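Side-chain contacts in metallopeptidase containing co-catalytic metalloactive site (Shewanella denitrificans OS217, PDB 3B2Y), which probably acts as a zinc-dependent carboxypeptidase or related hydrolase of the peptidase M14 family, and carries a nickel ion in its metal site in this crystal: residues S104-V109 against K149-H154; L157-S162 against V235-K240; I166-E171 against T228-F233; A239-C244 against A269-I274. One frame throughout, in Å; residues are numbered along the deposited sequence.

Contact 1: residues S104-V109 against K149-H154; sequences SLLPLV and KLLLEH
Leu151 meets segment 104-109 with both of its methyl groups, each turned to a different residue. Its CD2 lies 4.1 Å from CD2 of Leu106, and its CD1 lies 4.1 Å from CG1 of Val109. Both are methyl-to-methyl approaches at van der Waals separation, and in both pairs the side chains cross obliquely, so that branched ends meet without running alongside each other. The fork of Leu151 is set by a chi1 of -67°, with CG anti to its carbonyl carbon, and it spans from the end of the strand at Leu106 to the loop at Val109. All three residues are buried, and their side chains keep the backbones well apart: the nearest CA atoms, those of Val109 and Leu151, are 8.7 Å from each other. No hydrogen bond crosses this interface, which buries 112 Å² in all.

The solvent side of the helical segment is looser. Lys149 and Glu153 are exposed and Leu150 partly so, and none of the three reaches segment 104-109. His154 bonds within its own segment instead: ND1 donates to the carbonyl O of Leu150 over 3.0 Å, nearly straight at 165°, with the acceptor in the ring plane, which helps hold the rotation of the imidazole. It also occupies the N-cap position of helix 155-161.

Helix 146-152 is thus packed beside strand 102-106, an outermost strand of the mixed sheet and a parallel neighbour of strand 68-73, while Leu46 of strand 42-49 touches both Leu106 and Leu151 and Phe75 lies against Val109.

Contact 2: residues L157-S162 against V235-K240; sequences LLCAAS and VRSGAK
Cys159 and Ser237 make the first of two van der Waals approaches here: SG of Cys159 lies 3.5 Å from CB of Ser237 and 3.9 Å from its OG. The sulfur therefore rests chiefly on the methylene of the serine, whose hydroxyl is hydrogen-bonded to the carbonyl O of Phe233, one turn back in helix 230-236. The second approach joins backbone to side chain, with the carbonyl O of Ser162 3.3 Å from the methyl CB of Ala239.

No direct hydrogen bond crosses between the segments. OG of Ser162 donates to the carbonyl O of Leu158 at 2.8 Å, tilted 19° from the carbonyl plane, and this bond turns the hydroxyl back onto its own helix. OG lies between the backbone N and the carbonyl carbon (chi1 51°), which lets it reach back that far.

Water supplies the one polar link across the contact. A single molecule sits 3.2 Å from O of Cys159 and 3.3 Å from O of Ser237; both bonds are long, and with further acceptors competing for its two protons the bridge is probably shared.

Two helices thus end side by side, each leading into a parallel strand of the mixed sheet, as expected of the alpha/beta fold of M14 peptidases. Helix 230-236 closes in a Schellman motif, where Gly238, at a positive phi of 118°, donates its N to O of Val235 in one of two bonds back into the last turn.

Contact 3: residues I166-E171 against T228-F233; sequences ILTCHE and TSFEAF. With NI (nickel (II) ion), chain C.
Thr168 and Glu231 cross at about a right angle, the threonine reaching out from strand 165-172 and the glutamate from the first turn of helix 230-236. CG2 of Thr168 lies 3.8 Å from OE1 of Glu231, and the same methyl approaches the edge of the Phe230 ring near its plane, 4.3 Å from CD2, so one methyl touches both the carboxylate and the ring edge. Thr168 is modelled in two conformers, and these distances belong to one of them. Glu231 has CG between its backbone N and carbonyl carbon (chi1 58°) and a chain bent at chi2, which brings OE1 within reach of the water on His170.

His170 completes the arrangement through that water. The molecule, in its ring plane, accepts from NE2 at 2.8 Å and donates to OE1 of Glu231 at 2.7 Å, while ND1 binds nickel at 2.2 Å. With His76 and Glu79 as the other protein ligands, this is the His-x-x-Glu plus distant His site of M14 metallopeptidases; Glu231 is tied to the ligand His170 through a water and probably helps hold its imidazole in place. Replacing this glutamate by an alanine would probably leave that water without its carboxylate acceptor and the histidine ring less firmly set.

The helix start carrying Glu231 is held by Ser229, its N-cap, whose OG accepts from N of Ala232 at 3.1 Å and is also hydrogen-bonded to OD1 of Asp227.

Contact 4: residues A239-C244 against A269-I274; sequences AKLAAC and AHCAPI
Leu241 is the residue through which segment 239-244 reaches the end of helix 253-271, touching His270 and Cys271. Before it, Ala239 packs on Ile166 of strand 165-172, and Lys240 is exposed, its backbone bonded to Arg163 and its amino end in a long, weak ion pair with Asp164.

At Leu241 the contact is made by one methyl. CD1 lies 4.1 Å from SG of Cys271 and 4.2 Å from CE1 of His270, so this single branch touches both the thiol and the imidazole. It comes to the ring at its edge, near the ring plane, and the leucine and histidine side chains cross at about a right angle. In Leu241 the CG atom is anti to the carbonyl carbon (chi1 -61°), a setting that puts CD1 against the helix end. The interface is thin: it buries 80 Å², no hydrogen bond crosses it, and the closest CA atoms, of Leu241 and Cys271, are 8.8 Å apart. Phe192 of helix 191-201 touches both Leu241 and Cys271.

Next along the strand, Ala242 leans on Ile166 and Phe183, Ala243 packs on Phe192 and Leu196, and Cys244 lies against Thr168 and His170. The last turn of helix 253-271 is thus brought back beside the start of strand 242-248, the strand just before it in the chain, an antiparallel return of helix on strand that is characteristic of alpha/beta folds.

Phe230 of contact 3 is where three contacts converge: its CZ lies 3.9 Å from CD2 of Leu106 in contact 1, and its CE1 lies 4.0 Å from CD1 of Leu158 in contact 2. Contacts 3 and 4 sit on neighbouring strands, with probable backbone hydrogen bonds such as Ile166 O to Ala243 N at 2.9 Å, and SG of Cys244 lies 3.3 Å from CD2 of the nickel ligand His170. Contacts 2 and 4 share Ala239 and Lys240. Contact 3 alone holds a metal ligand; the side chain of Val109 in contact 1 is about 11 Å from the nickel. Contacts 1 and 4 do not touch, their nearest atoms being about 10 Å apart.

Contact 1: residues S104-V109 against K149-H154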
loop_
_atom_site.group_PDB
_atom_site.type_symbol
_atom_site.label_atom_id
_atom_site.label_comp_id
_atom_site.label_asym_id
_atom_site.label_seq_id
_atom_site.Cartn_x
_atom_site.Cartn_y
_atom_site.Cartn_z
ATOM N N SER A 104 10.681 -2.063 4.872
ATOM C CA SER A 104 10.589 -0.666 4.426
ATOM C C SER A 104 9.138 -0.271 4.284
ATOM O O SER A 104 8.318 -1.091 3.934
ATOM C CB SER A 104 11.380 -0.542 3.152
ATOM O OG SER A 104 12.791 -0.794 3.401
ATOM N N LEU A 105 8.821 0.983 4.617
ATOM C CA LEU A 105 7.428 1.485 4.635
ATOM C C LEU A 105 7.325 2.826 3.888
ATOM O O LEU A 105 8.172 3.676 4.031
ATOM C CB LEU A 105 6.986 1.675 6.074
ATOM C CG LEU A 105 7.082 0.450 6.969
ATOM C CD1 LEU A 105 6.957 0.868 8.422
ATOM C CD2 LEU A 105 6.023 -0.550 6.553
ATOM N N LEU A 106 6.388 2.923 2.979
ATOM C CA LEU A 106 6.110 4.115 2.152
ATOM C C LEU A 106 4.602 4.423 2.375
ATOM O O LEU A 106 3.745 4.047 1.608
ATOM C CB LEU A 106 6.496 3.809 0.697
ATOM C CG LEU A 106 6.612 4.850 -0.374
ATOM C CD1 LEU A 106 7.788 5.801 -0.063
ATOM C CD2 LEU A 106 6.918 4.117 -1.682
ATOM N N PRO A 107 4.285 5.058 3.503
ATOM C CA PRO A 107 2.944 5.113 4.020
ATOM C C PRO A 107 1.995 5.977 3.189
ATOM O O PRO A 107 0.798 5.751 3.213
ATOM C CB PRO A 107 3.115 5.825 5.396
ATOM C CG PRO A 107 4.498 5.716 5.729
ATOM C CD PRO A 107 5.254 5.672 4.410
ATOM N N LEU A 108 2.518 7.003 2.530
ATOM C CA LEU A 108 1.654 8.021 1.934
ATOM C C LEU A 108 2.326 8.709 0.759
ATOM O O LEU A 108 3.029 9.691 0.949
ATOM C CB LEU A 108 1.264 9.055 2.970
ATOM C CG LEU A 108 0.303 10.188 2.539
ATOM C CD1 LEU A 108 -0.986 9.600 1.798
ATOM C CD2 LEU A 108 -0.080 11.124 3.752
ATOM N N VAL A 109 2.100 8.196 -0.444
ATOM C CA VAL A 109 2.750 8.679 -1.654
ATOM C C VAL A 109 2.090 9.964 -2.242
ATOM O O VAL A 109 2.766 10.818 -2.833
ATOM C CB VAL A 109 2.764 7.550 -2.650
ATOM C CG1 VAL A 109 3.143 8.018 -4.058
ATOM C CG2 VAL A 109 3.664 6.408 -2.136
ATOM N N LYS A 149 7.539 10.622 -10.433
ATOM C CA LYS A 149 8.857 11.045 -10.801
ATOM C C LYS A 149 9.815 11.075 -9.599
ATOM O O LYS A 149 11.006 10.740 -9.741
ATOM C CB LYS A 149 8.802 12.410 -11.469
ATOM C CG LYS A 149 8.111 12.345 -12.809
ATOM C CD LYS A 149 7.919 13.767 -13.398
ATOM C CE LYS A 149 7.381 13.647 -14.857
ATOM N NZ LYS A 149 5.974 13.357 -14.840
ATOM N N LEU A 150 9.321 11.517 -8.442
ATOM C CA LEU A 150 10.167 11.616 -7.245
ATOM C C LEU A 150 10.532 10.221 -6.752
ATOM O O LEU A 150 11.639 9.975 -6.332
ATOM C CB LEU A 150 9.452 12.371 -6.118
ATOM C CG LEU A 150 9.072 13.841 -6.395
ATOM C CD1 LEU A 150 8.117 14.404 -5.269
ATOM C CD2 LEU A 150 10.412 14.740 -6.617
ATOM N N LEU A 151 9.594 9.287 -6.818
ATOM C CA LEU A 151 9.900 7.881 -6.559
ATOM C C LEU A 151 10.911 7.262 -7.511
ATOM O O LEU A 151 11.826 6.562 -7.094
ATOM C CB LEU A 151 8.610 7.037 -6.579
ATOM C CG LEU A 151 7.596 7.272 -5.462
ATOM C CD1 LEU A 151 6.541 6.264 -5.626
ATOM C CD2 LEU A 151 8.156 7.164 -4.068
ATOM N N LEU A 152 10.796 7.592 -8.783
ATOM C CA LEU A 152 11.713 7.101 -9.802
ATOM C C LEU A 152 13.146 7.648 -9.627
ATOM O O LEU A 152 14.127 6.988 -10.032
ATOM C CB LEU A 152 11.109 7.346 -11.192
ATOM C CG LEU A 152 9.994 6.408 -11.673
ATOM C CD1 LEU A 152 9.441 6.863 -13.022
ATOM C CD2 LEU A 152 10.505 4.914 -11.776
ATOM N N GLU A 153 13.301 8.825 -9.012
ATOM C CA GLU A 153 14.616 9.400 -8.627
ATOM C C GLU A 153 15.314 8.526 -7.577
ATOM O O GLU A 153 16.508 8.637 -7.412
ATOM C CB GLU A 153 14.476 10.843 -8.086
ATOM C CG GLU A 153 14.131 11.911 -9.146
ATOM C CD GLU A 153 14.264 13.390 -8.640
ATOM O OE1 GLU A 153 14.061 13.649 -7.420
ATOM O OE2 GLU A 153 14.598 14.297 -9.465
ATOM N N HIS A 154 14.548 7.657 -6.907
ATOM C CA HIS A 154 15.021 6.757 -5.850
ATOM C C HIS A 154 14.720 5.333 -6.248
ATOM O O HIS A 154 14.561 4.440 -5.414
ATOM C CB HIS A 154 14.318 7.127 -4.557
ATOM C CG HIS A 154 14.662 8.500 -4.097
ATOM N ND1 HIS A 154 13.917 9.619 -4.426
ATOM C CD2 HIS A 154 15.724 8.949 -3.399
ATOM C CE1 HIS A 154 14.489 10.687 -3.908
ATOM N NE2 HIS A 154 15.573 10.305 -3.260
#

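Contact 2: residues L157-S162 against V235-K240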
loop_
_atom_site.group_PDB
_atom_site.type_symbol
_atom_site.label_atom_id
_atom_site.label_comp_id
_atom_site.label_asym_id
_atom_site.label_seq_id
_atom_site.Cartn_x
_atom_site.Cartn_y
_atom_site.Cartn_z
ATOM N N LEU A 157 16.897 2.457 -4.731
ATOM C CA LEU A 157 16.624 2.306 -3.298
ATOM C C LEU A 157 15.314 1.505 -3.146
ATOM O O LEU A 157 15.236 0.567 -2.345
ATOM C CB LEU A 157 16.543 3.663 -2.657
ATOM C CG LEU A 157 16.172 3.701 -1.189
ATOM C CD1 LEU A 157 17.310 3.122 -0.382
ATOM C CD2 LEU A 157 15.797 5.091 -0.803
ATOM N N LEU A 158 14.302 1.801 -3.961
ATOM C CA LEU A 158 13.018 1.133 -3.836
ATOM C C LEU A 158 13.073 -0.336 -4.308
ATOM O O LEU A 158 12.391 -1.192 -3.753
ATOM C CB LEU A 158 11.941 1.883 -4.610
ATOM C CG LEU A 158 11.659 3.206 -3.886
ATOM C CD1 LEU A 158 10.809 4.098 -4.817
ATOM C CD2 LEU A 158 11.014 3.019 -2.499
ATOM N N CYS A 159 13.831 -0.590 -5.359
ATOM C CA CYS A 159 14.068 -1.949 -5.850
ATOM C C CYS A 159 14.802 -2.782 -4.781
ATOM O O CYS A 159 14.381 -3.901 -4.476
ATOM C CB CYS A 159 14.784 -1.903 -7.188
ATOM S SG CYS A 159 13.635 -1.255 -8.472
ATOM N N ALA A 160 15.854 -2.235 -4.198
ATOM C CA ALA A 160 16.540 -2.887 -3.029
ATOM C C ALA A 160 15.549 -3.239 -1.898
ATOM O O ALA A 160 15.580 -4.369 -1.324
ATOM C CB ALA A 160 17.688 -1.990 -2.472
ATOM N N ALA A 161 14.649 -2.291 -1.618
ATOM C CA ALA A 161 13.680 -2.418 -0.506
ATOM C C ALA A 161 12.629 -3.493 -0.711
ATOM O O ALA A 161 12.059 -3.991 0.267
ATOM C CB ALA A 161 13.050 -1.000 -0.172
ATOM N N SER A 162 12.418 -3.917 -1.963
ATOM C CA SER A 162 11.249 -4.771 -2.323
ATOM C C SER A 162 11.760 -6.088 -2.895
ATOM O O SER A 162 10.969 -6.871 -3.435
ATOM C CB SER A 162 10.365 -4.052 -3.347
ATOM O OG SER A 162 11.187 -3.609 -4.428
ATOM N N VAL A 235 8.127 -5.532 -9.876
ATOM C CA VAL A 235 8.245 -6.907 -10.312
ATOM C C VAL A 235 9.147 -7.002 -11.539
ATOM O O VAL A 235 10.030 -7.866 -11.623
ATOM C CB VAL A 235 6.852 -7.499 -10.515
ATOM C CG1 VAL A 235 6.906 -8.892 -11.212
ATOM C CG2 VAL A 235 6.115 -7.512 -9.095
ATOM N N ARG A 236 8.925 -6.157 -12.531
ATOM C CA ARG A 236 9.774 -6.179 -13.757
ATOM C C ARG A 236 11.237 -5.896 -13.331
ATOM O O ARG A 236 12.195 -6.365 -13.942
ATOM C CB ARG A 236 9.306 -5.090 -14.692
ATOM C CG ARG A 236 7.996 -5.357 -15.329
ATOM C CD ARG A 236 7.874 -4.508 -16.586
ATOM N NE ARG A 236 6.528 -4.579 -17.156
ATOM C CZ ARG A 236 5.535 -3.741 -16.855
ATOM N NH1 ARG A 236 5.725 -2.736 -15.993
ATOM N NH2 ARG A 236 4.352 -3.908 -17.435
ATOM N N SER A 237 11.385 -5.165 -12.250
ATOM C CA SER A 237 12.703 -4.739 -11.755
ATOM C C SER A 237 13.336 -5.811 -10.854
ATOM O O SER A 237 14.459 -5.630 -10.377
ATOM C CB SER A 237 12.564 -3.423 -11.009
ATOM O OG SER A 237 12.129 -2.384 -11.906
ATOM N N GLY A 238 12.615 -6.917 -10.617
ATOM C CA GLY A 238 13.135 -8.047 -9.859
ATOM C C GLY A 238 12.474 -8.463 -8.540
ATOM O O GLY A 238 12.862 -9.499 -7.980
ATOM N N ALA A 239 11.491 -7.726 -8.019
ATOM C CA ALA A 239 10.801 -8.219 -6.801
ATOM C C ALA A 239 10.250 -9.625 -7.016
ATOM O O ALA A 239 9.525 -9.852 -7.966
ATOM C CB ALA A 239 9.670 -7.314 -6.400
ATOM N N LYS A 240 10.515 -10.514 -6.064
ATOM C CA LYS A 240 10.182 -11.920 -6.169
ATOM C C LYS A 240 8.679 -12.208 -6.073
ATOM O O LYS A 240 8.195 -13.174 -6.658
ATOM C CB LYS A 240 10.971 -12.703 -5.093
ATOM C CG LYS A 240 12.467 -12.533 -5.287
ATOM C CD LYS A 240 13.285 -13.379 -4.326
ATOM C CE LYS A 240 14.769 -13.209 -4.620
ATOM N NZ LYS A 240 15.583 -14.115 -3.790
HETATM O O HOH W 1 14.474 -5.802 -7.096
#

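Contact 3: residues I166-E171 against T228-F233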
loop_
_atom_site.group_PDB
_atom_site.type_symbol
_atom_site.label_atom_id
_atom_site.label_comp_id
_atom_site.label_asym_id
_atom_site.label_seq_id
_atom_site.Cartn_x
_atom_site.Cartn_y
_atom_site.Cartn_z
ATOM N N ILE A 166 6.894 -7.039 -2.299
ATOM C CA ILE A 166 6.202 -5.734 -2.175
ATOM C C ILE A 166 4.682 -5.910 -2.056
ATOM O O ILE A 166 4.063 -6.597 -2.885
ATOM C CB ILE A 166 6.604 -4.693 -3.313
ATOM C CG1 ILE A 166 5.625 -3.517 -3.439
ATOM C CG2 ILE A 166 6.795 -5.351 -4.714
ATOM C CD1 ILE A 166 5.480 -2.753 -2.184
ATOM N N LEU A 167 4.080 -5.222 -1.055
ATOM C CA LEU A 167 2.634 -5.153 -0.900
ATOM C C LEU A 167 2.249 -3.685 -0.941
ATOM O O LEU A 167 2.836 -2.864 -0.284
ATOM C CB LEU A 167 2.199 -5.727 0.432
ATOM C CG LEU A 167 0.740 -5.613 0.887
ATOM C CD1 LEU A 167 -0.199 -6.394 -0.013
ATOM C CD2 LEU A 167 0.558 -6.056 2.356
ATOM N N THR A 168 1.308 -3.387 -1.822
ATOM C CA THR A 168 0.614 -2.116 -1.866
ATOM C C THR A 168 -0.815 -2.318 -1.367
ATOM O O THR A 168 -1.534 -3.349 -1.692
ATOM C CB THR A 168 0.569 -1.504 -3.297
ATOM O OG1 THR A 168 -0.090 -2.404 -4.182
ATOM C CG2 THR A 168 1.926 -1.285 -3.848
ATOM N N CYS A 169 -1.241 -1.347 -0.572
ATOM C CA CYS A 169 -2.545 -1.412 0.054
ATOM C C CYS A 169 -3.423 -0.353 -0.541
ATOM O O CYS A 169 -3.308 0.836 -0.188
ATOM C CB CYS A 169 -2.385 -1.183 1.551
ATOM S SG CYS A 169 -1.597 -2.706 2.252
ATOM N N HIS A 170 -4.266 -0.800 -1.447
ATOM C CA HIS A 170 -5.293 -0.012 -2.075
ATOM C C HIS A 170 -6.741 -0.282 -1.617
ATOM O O HIS A 170 -7.063 -1.194 -0.834
ATOM C CB HIS A 170 -5.218 -0.228 -3.605
ATOM C CG HIS A 170 -4.002 0.398 -4.250
ATOM N ND1 HIS A 170 -4.076 1.423 -5.179
ATOM C CD2 HIS A 170 -2.690 0.098 -4.129
ATOM C CE1 HIS A 170 -2.850 1.759 -5.552
ATOM N NE2 HIS A 170 -1.993 0.958 -4.945
ATOM N N GLU A 171 -7.640 0.514 -2.156
ATOM C CA GLU A 171 -9.041 0.262 -1.960
ATOM C C GLU A 171 -9.768 0.461 -3.266
ATOM O O GLU A 171 -9.360 1.247 -4.119
ATOM C CB GLU A 171 -9.657 1.197 -0.927
ATOM C CG GLU A 171 -8.956 1.348 0.439
ATOM C CD GLU A 171 -9.960 1.788 1.521
ATOM O OE1 GLU A 171 -10.696 0.893 2.016
ATOM O OE2 GLU A 171 -9.987 3.012 1.896
ATOM N N THR A 228 1.168 -0.313 -15.845
ATOM C CA THR A 228 2.265 0.639 -15.554
ATOM C C THR A 228 2.297 1.128 -14.093
ATOM O O THR A 228 2.817 2.205 -13.793
ATOM C CB THR A 228 2.259 1.885 -16.472
ATOM O OG1 THR A 228 1.133 2.733 -16.171
ATOM C CG2 THR A 228 2.286 1.483 -17.918
ATOM N N SER A 229 1.781 0.306 -13.210
ATOM C CA SER A 229 1.673 0.599 -11.804
ATOM C C SER A 229 3.045 0.454 -11.146
ATOM O O SER A 229 3.987 -0.160 -11.699
ATOM C CB SER A 229 0.715 -0.390 -11.151
ATOM O OG SER A 229 1.270 -1.699 -11.200
ATOM N N PHE A 230 3.145 1.004 -9.954
ATOM C CA PHE A 230 4.364 0.955 -9.164
ATOM C C PHE A 230 4.752 -0.507 -8.875
ATOM O O PHE A 230 5.867 -0.912 -9.078
ATOM C CB PHE A 230 4.062 1.650 -7.841
ATOM C CG PHE A 230 5.200 1.683 -6.854
ATOM C CD1 PHE A 230 6.326 2.378 -7.130
ATOM C CD2 PHE A 230 5.052 1.114 -5.583
ATOM C CE1 PHE A 230 7.396 2.457 -6.181
ATOM C CE2 PHE A 230 6.065 1.214 -4.608
ATOM C CZ PHE A 230 7.249 1.904 -4.917
ATOM N N GLU A 231 3.769 -1.289 -8.464
ATOM C CA GLU A 231 3.985 -2.707 -8.125
ATOM C C GLU A 231 4.436 -3.521 -9.348
ATOM O O GLU A 231 5.303 -4.373 -9.228
ATOM C CB GLU A 231 2.750 -3.274 -7.383
ATOM C CG GLU A 231 1.410 -3.178 -8.135
ATOM C CD GLU A 231 0.627 -1.862 -7.947
ATOM O OE1 GLU A 231 1.196 -0.806 -7.591
ATOM O OE2 GLU A 231 -0.595 -1.902 -8.198
ATOM N N ALA A 232 3.853 -3.327 -10.511
ATOM C CA ALA A 232 4.307 -4.093 -11.694
ATOM C C ALA A 232 5.728 -3.707 -12.068
ATOM O O ALA A 232 6.528 -4.558 -12.493
ATOM C CB ALA A 232 3.360 -3.918 -12.896
ATOM N N PHE A 233 6.012 -2.420 -11.990
ATOM C CA PHE A 233 7.375 -1.865 -12.140
ATOM C C PHE A 233 8.394 -2.579 -11.224
ATOM O O PHE A 233 9.454 -3.027 -11.663
ATOM C CB PHE A 233 7.403 -0.347 -11.828
ATOM C CG PHE A 233 8.776 0.216 -11.794
ATOM C CD1 PHE A 233 9.471 0.414 -12.987
ATOM C CD2 PHE A 233 9.436 0.514 -10.571
ATOM C CE1 PHE A 233 10.795 0.903 -12.967
ATOM C CE2 PHE A 233 10.762 0.997 -10.549
ATOM C CZ PHE A 233 11.426 1.230 -11.757
HETATM NI NI NI C . -5.937 2.506 -5.782
HETATM O O HOH W 2 0.621 1.106 -5.808
HETATM O O HOH W 3 -7.543 0.886 -6.095
HETATM O O HOH W 4 -6.182 1.880 -7.466
#

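Contact 4: residues A239-C244 against A269-I274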
loop_
_atom_site.group_PDB
_atom_site.type_symbol
_atom_site.label_atom_id
_atom_site.label_comp_id
_atom_site.label_asym_id
_atom_site.label_seq_id
_atom_site.Cartn_x
_atom_site.Cartn_y
_atom_site.Cartn_z
ATOM N N ALA A 239 11.491 -7.726 -8.019
ATOM C CA ALA A 239 10.801 -8.219 -6.801
ATOM C C ALA A 239 10.250 -9.625 -7.016
ATOM O O ALA A 239 9.525 -9.852 -7.966
ATOM C CB ALA A 239 9.670 -7.314 -6.400
ATOM N N LYS A 240 10.515 -10.514 -6.064
ATOM C CA LYS A 240 10.182 -11.920 -6.169
ATOM C C LYS A 240 8.679 -12.208 -6.073
ATOM O O LYS A 240 8.195 -13.174 -6.658
ATOM C CB LYS A 240 10.971 -12.703 -5.093
ATOM C CG LYS A 240 12.467 -12.533 -5.287
ATOM C CD LYS A 240 13.285 -13.379 -4.326
ATOM C CE LYS A 240 14.769 -13.209 -4.620
ATOM N NZ LYS A 240 15.583 -14.115 -3.790
ATOM N N LEU A 241 7.968 -11.377 -5.321
ATOM C CA LEU A 241 6.538 -11.553 -5.079
ATOM C C LEU A 241 5.959 -10.115 -4.882
ATOM O O LEU A 241 6.640 -9.188 -4.417
ATOM C CB LEU A 241 6.296 -12.394 -3.820
ATOM C CG LEU A 241 6.774 -13.821 -3.651
ATOM C CD1 LEU A 241 6.639 -14.308 -2.195
ATOM C CD2 LEU A 241 6.006 -14.657 -4.632
ATOM N N ALA A 242 4.758 -9.914 -5.406
ATOM C CA ALA A 242 4.065 -8.667 -5.199
ATOM C C ALA A 242 2.592 -8.867 -5.070
ATOM O O ALA A 242 1.999 -9.739 -5.698
ATOM C CB ALA A 242 4.395 -7.591 -6.326
ATOM N N ALA A 243 1.973 -7.976 -4.320
ATOM C CA ALA A 243 0.511 -7.971 -4.269
ATOM C C ALA A 243 -0.023 -6.561 -4.099
ATOM O O ALA A 243 0.629 -5.699 -3.589
ATOM C CB ALA A 243 -0.014 -8.879 -3.134
ATOM N N CYS A 244 -1.240 -6.359 -4.566
ATOM C CA CYS A 244 -1.953 -5.118 -4.301
ATOM C C CYS A 244 -3.298 -5.512 -3.729
ATOM O O CYS A 244 -4.107 -6.141 -4.439
ATOM C CB CYS A 244 -2.096 -4.369 -5.609
ATOM S SG CYS A 244 -3.119 -2.896 -5.523
ATOM N N ALA A 269 4.071 -12.496 7.637
ATOM C CA ALA A 269 4.085 -13.904 8.013
ATOM C C ALA A 269 4.570 -14.854 6.889
ATOM O O ALA A 269 5.217 -15.876 7.163
ATOM C CB ALA A 269 2.713 -14.361 8.508
ATOM N N HIS A 270 4.227 -14.547 5.642
ATOM C CA HIS A 270 4.576 -15.416 4.504
ATOM C C HIS A 270 5.992 -15.191 4.095
ATOM O O HIS A 270 6.733 -16.136 3.888
ATOM C CB HIS A 270 3.668 -15.171 3.292
ATOM C CG HIS A 270 3.901 -16.162 2.204
ATOM N ND1 HIS A 270 4.832 -15.980 1.211
ATOM C CD2 HIS A 270 3.377 -17.383 2.010
ATOM C CE1 HIS A 270 4.859 -17.047 0.438
ATOM N NE2 HIS A 270 3.966 -17.902 0.887
ATOM N N CYS A 271 6.378 -13.907 4.075
ATOM C CA CYS A 271 7.644 -13.460 3.487
ATOM C C CYS A 271 8.789 -13.343 4.470
ATOM O O CYS A 271 9.950 -13.370 4.066
ATOM C CB CYS A 271 7.450 -12.125 2.786
ATOM S SG CYS A 271 6.370 -12.250 1.336
ATOM N N ALA A 272 8.479 -13.195 5.765
ATOM C CA ALA A 272 9.522 -13.209 6.771
ATOM C C ALA A 272 9.041 -14.087 7.897
ATOM O O ALA A 272 8.723 -13.583 8.955
ATOM C CB ALA A 272 9.821 -11.785 7.259
ATOM N N PRO A 273 8.921 -15.396 7.653
ATOM C CA PRO A 273 8.331 -16.264 8.670
ATOM C C PRO A 273 9.158 -16.340 9.967
ATOM O O PRO A 273 10.384 -16.070 9.984
ATOM C CB PRO A 273 8.234 -17.648 7.984
ATOM C CG PRO A 273 9.119 -17.579 6.796
ATOM C CD PRO A 273 9.312 -16.142 6.433
ATOM N N ILE A 274 8.441 -16.619 11.044
ATOM C CA ILE A 274 9.032 -17.031 12.324
ATOM C C ILE A 274 9.563 -18.459 12.191
ATOM O O ILE A 274 10.740 -18.671 11.839
ATOM C CB ILE A 274 7.977 -16.960 13.466
ATOM C CG1 ILE A 274 7.800 -15.486 13.901
ATOM C CG2 ILE A 274 8.388 -17.857 14.641
ATOM C CD1 ILE A 274 6.376 -15.067 14.130
#